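Local coordinates for protein aromatic-amino-acid aminotransferase (Burkholderia pseudomallei, PDB 4F4E) that probably transfers amino groups between aromatic amino acids such as tyrosine and 2-oxoglutarate, using pyridoxal phosphate held covalently on a lysine, at residues A[99-104]-A[118-123]. Numbering follows the deposited sequence.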
ATOM      1  N   ALA A  99       0.919  17.348   7.523  1.00  8.59           N
ATOM      2  CA  ALA A  99       1.171  18.785   7.661  1.00  9.20           C
ATOM      3  C   ALA A  99       2.549  19.221   7.203  1.00  9.28           C
ATOM      4  O   ALA A  99       2.675  20.267   6.592  1.00  9.25           O
ATOM      5  CB  ALA A  99       0.955  19.219   9.113  1.00  9.53           C
ATOM      6  N   SER A 100       3.578  18.458   7.541  1.00  9.79           N
ATOM      7  CA  SER A 100       4.947  18.769   7.109  1.00 10.10           C
ATOM      8  C   SER A 100       5.107  18.662   5.609  1.00 10.21           C
ATOM      9  O   SER A 100       5.857  19.443   4.990  1.00 10.23           O
ATOM     10  CB  SER A 100       5.958  17.817   7.784  1.00 10.57           C
ATOM     11  OG  SER A 100       6.050  18.057   9.158  1.00 11.27           O
ATOM     12  N   VAL A 101       4.437  17.687   4.990  1.00 10.08           N
ATOM     13  CA  VAL A 101       4.489  17.564   3.519  1.00 10.16           C
ATOM     14  C   VAL A 101       3.931  18.819   2.874  1.00 10.41           C
ATOM     15  O   VAL A 101       4.500  19.328   1.918  1.00 10.22           O
ATOM     16  CB  VAL A 101       3.728  16.308   3.039  1.00 10.02           C
ATOM     17  CG1 VAL A 101       3.301  16.403   1.553  1.00 10.43           C
ATOM     18  CG2 VAL A 101       4.521  15.030   3.345  1.00  9.95           C
ATOM     19  N   GLN A 102       2.807  19.320   3.378  1.00 10.86           N
ATOM     20  CA  GLN A 102       2.179  20.502   2.780  1.00 11.71           C
ATOM     21  C   GLN A 102       3.084  21.699   2.851  1.00 12.09           C
ATOM     22  O   GLN A 102       3.158  22.464   1.906  1.00 13.12           O
ATOM     23  CB  GLN A 102       0.891  20.899   3.489  1.00 12.05           C
ATOM     24  CG  GLN A 102      -0.159  19.922   3.364  1.00 12.11           C
ATOM     25  CD  GLN A 102      -1.450  20.350   3.992  1.00 12.71           C
ATOM     26  OE1 GLN A 102      -1.528  21.327   4.801  1.00 13.63           O
ATOM     27  NE2 GLN A 102      -2.488  19.673   3.599  1.00 11.69           N
ATOM     28  N   LYS A 103       3.756  21.874   3.978  1.00 12.42           N
ATOM     29  CA  LYS A 103       4.696  22.988   4.127  1.00 13.30           C
ATOM     30  C   LYS A 103       5.907  22.830   3.238  1.00 12.53           C
ATOM     31  O   LYS A 103       6.461  23.816   2.719  1.00 12.00           O
ATOM     32  CB  LYS A 103       5.066  23.179   5.607  1.00 15.11           C
ATOM     33  CG  LYS A 103       3.837  23.749   6.344  1.00 17.97           C
ATOM     34  CD  LYS A 103       4.088  24.204   7.773  1.00 20.80           C
ATOM     35  CE  LYS A 103       2.837  24.900   8.381  1.00 23.37           C
ATOM     36  NZ  LYS A 103       3.122  25.344   9.798  1.00 25.89           N
ATOM     37  N   LEU A 104       6.354  21.591   3.060  1.00 11.75           N
ATOM     38  CA  LEU A 104       7.520  21.351   2.206  1.00 11.84           C
ATOM     39  C   LEU A 104       7.173  21.706   0.759  1.00 11.86           C
ATOM     40  O   LEU A 104       7.979  22.320   0.044  1.00 12.25           O
ATOM     41  CB  LEU A 104       7.937  19.870   2.345  1.00 11.52           C
ATOM     42  CG  LEU A 104       9.188  19.447   1.601  1.00 11.44           C
ATOM     43  CD1 LEU A 104      10.433  20.162   2.144  1.00 11.83           C
ATOM     44  CD2 LEU A 104       9.369  17.928   1.727  1.00 11.18           C
ATOM     45  N   VAL A 118      -6.018  22.918   1.721  1.00 11.43           N
ATOM     46  CA  VAL A 118      -5.198  21.819   1.201  1.00 10.95           C
ATOM     47  C   VAL A 118      -5.469  20.536   1.967  1.00 10.53           C
ATOM     48  O   VAL A 118      -5.449  20.513   3.208  1.00 11.27           O
ATOM     49  CB  VAL A 118      -3.693  22.141   1.286  1.00 11.38           C
ATOM     50  CG1 VAL A 118      -2.861  21.121   0.492  1.00 11.21           C
ATOM     51  CG2 VAL A 118      -3.456  23.574   0.811  1.00 11.59           C
ATOM     52  N   VAL A 119      -5.720  19.483   1.208  1.00 10.01           N
ATOM     53  CA  VAL A 119      -5.920  18.131   1.699  1.00  9.99           C
ATOM     54  C   VAL A 119      -4.678  17.346   1.365  1.00  9.51           C
ATOM     55  O   VAL A 119      -4.247  17.357   0.220  1.00  9.51           O
ATOM     56  CB  VAL A 119      -7.125  17.489   0.949  1.00 10.38           C
ATOM     57  CG1 VAL A 119      -7.247  16.016   1.308  1.00 10.62           C
ATOM     58  CG2 VAL A 119      -8.416  18.247   1.264  1.00 10.76           C
ATOM     59  N   THR A 120      -4.092  16.690   2.357  1.00  8.77           N
ATOM     60  CA  THR A 120      -2.960  15.798   2.167  1.00  8.36           C
ATOM     61  C   THR A 120      -3.160  14.477   2.852  1.00  8.27           C
ATOM     62  O   THR A 120      -3.457  14.437   4.063  1.00  9.22           O
ATOM     63  CB  THR A 120      -1.653  16.441   2.654  1.00  8.20           C
ATOM     64  OG1 THR A 120      -1.426  17.643   1.900  1.00  8.29           O
ATOM     65  CG2 THR A 120      -0.476  15.483   2.469  1.00  7.82           C
ATOM     66  N   ALA A 121      -3.048  13.378   2.088  1.00  7.80           N
ATOM     67  CA  ALA A 121      -3.123  12.030   2.636  1.00  7.54           C
ATOM     68  C   ALA A 121      -1.783  11.327   2.351  1.00  7.25           C
ATOM     69  O   ALA A 121      -1.298  11.330   1.229  1.00  7.12           O
ATOM     70  CB  ALA A 121      -4.264  11.197   2.014  1.00  7.56           C
ATOM     71  N   GLN A 122      -1.212  10.731   3.384  1.00  7.01           N
ATOM     72  CA  GLN A 122      -0.069   9.892   3.242  1.00  6.93           C
ATOM     73  C   GLN A 122      -0.390   8.775   2.283  1.00  6.71           C
ATOM     74  O   GLN A 122      -1.508   8.282   2.239  1.00  7.14           O
ATOM     75  CB  GLN A 122       0.320   9.322   4.625  1.00  6.90           C
ATOM     76  CG  GLN A 122       1.588   8.479   4.675  1.00  6.74           C
ATOM     77  CD  GLN A 122       1.786   7.872   6.028  1.00  6.92           C
ATOM     78  OE1 GLN A 122       1.341   8.425   7.030  1.00  7.16           O
ATOM     79  NE2 GLN A 122       2.471   6.731   6.072  1.00  6.74           N
ATOM     80  N   ALA A 123       0.604   8.373   1.509  1.00  6.51           N
ATOM     81  CA  ALA A 123       0.394   7.420   0.427  1.00  6.48           C
ATOM     82  C   ALA A 123       1.563   6.454   0.286  1.00  6.40           C
ATOM     83  O   ALA A 123       2.666   6.727   0.776  1.00  5.99           O
ATOM     84  CB  ALA A 123       0.163   8.200  -0.910  1.00  6.21           C
TER
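Gln-102 reaches from the helix to the strand and meets Val-118 and Thr-120. Its CB points toward the strand. CG lies anti to the carbonyl carbon (chi1 -66°), and the chain beyond it runs extended, which carries the amide across to the strand backbone. On the way CG passes close to the Thr-120 hydroxyl, 3.0 Å from OG1. The two side chains run alongside each other, heading opposite ways. CD faces both Thr-120 OG1 and the CG1 methyl of Val-118, 3.9 Å from the latter.

At the tip, NE2 makes two hydrogen bonds. The stronger goes to Thr-120 OG1 at 2.9 Å, with an N-H...O angle of 156°. The hydroxyl lies almost exactly in the amide plane. The second bond, from NE2 to Val-118 O at 3.1 Å, is weak and bent (141°). Together the two bonds would hold the amide against turning. The side chain of Val-118 approaches from the opposite direction, and its CG1 packs 3.4 Å from NE2. Thr-120 OG1 also hydrogen-bonds to Ser-282 OG on the next strand, so this hydroxyl links the helix, its own strand and the neighbouring strand 278-284. Val-101, the residue before Gln-102, adds an apolar touch, its CG1 4.0 Å from Thr-120 CG2.

Helix 95-106 packs against strand 118-124, and the axes of segments 99-104 and 118-123 come within 8.5 Å. The strand is outermost, within this chain, in the mixed sheet of the large cofactor-binding domain seen in this aminotransferase family. It pairs antiparallel with strand 278-284. Helix 111-114, in the connection between the two segments, touches Gln-102 through Ile-113. Val-119 points away from the contact and packs on helix 288-303, so strand 118-124 lies between two helices.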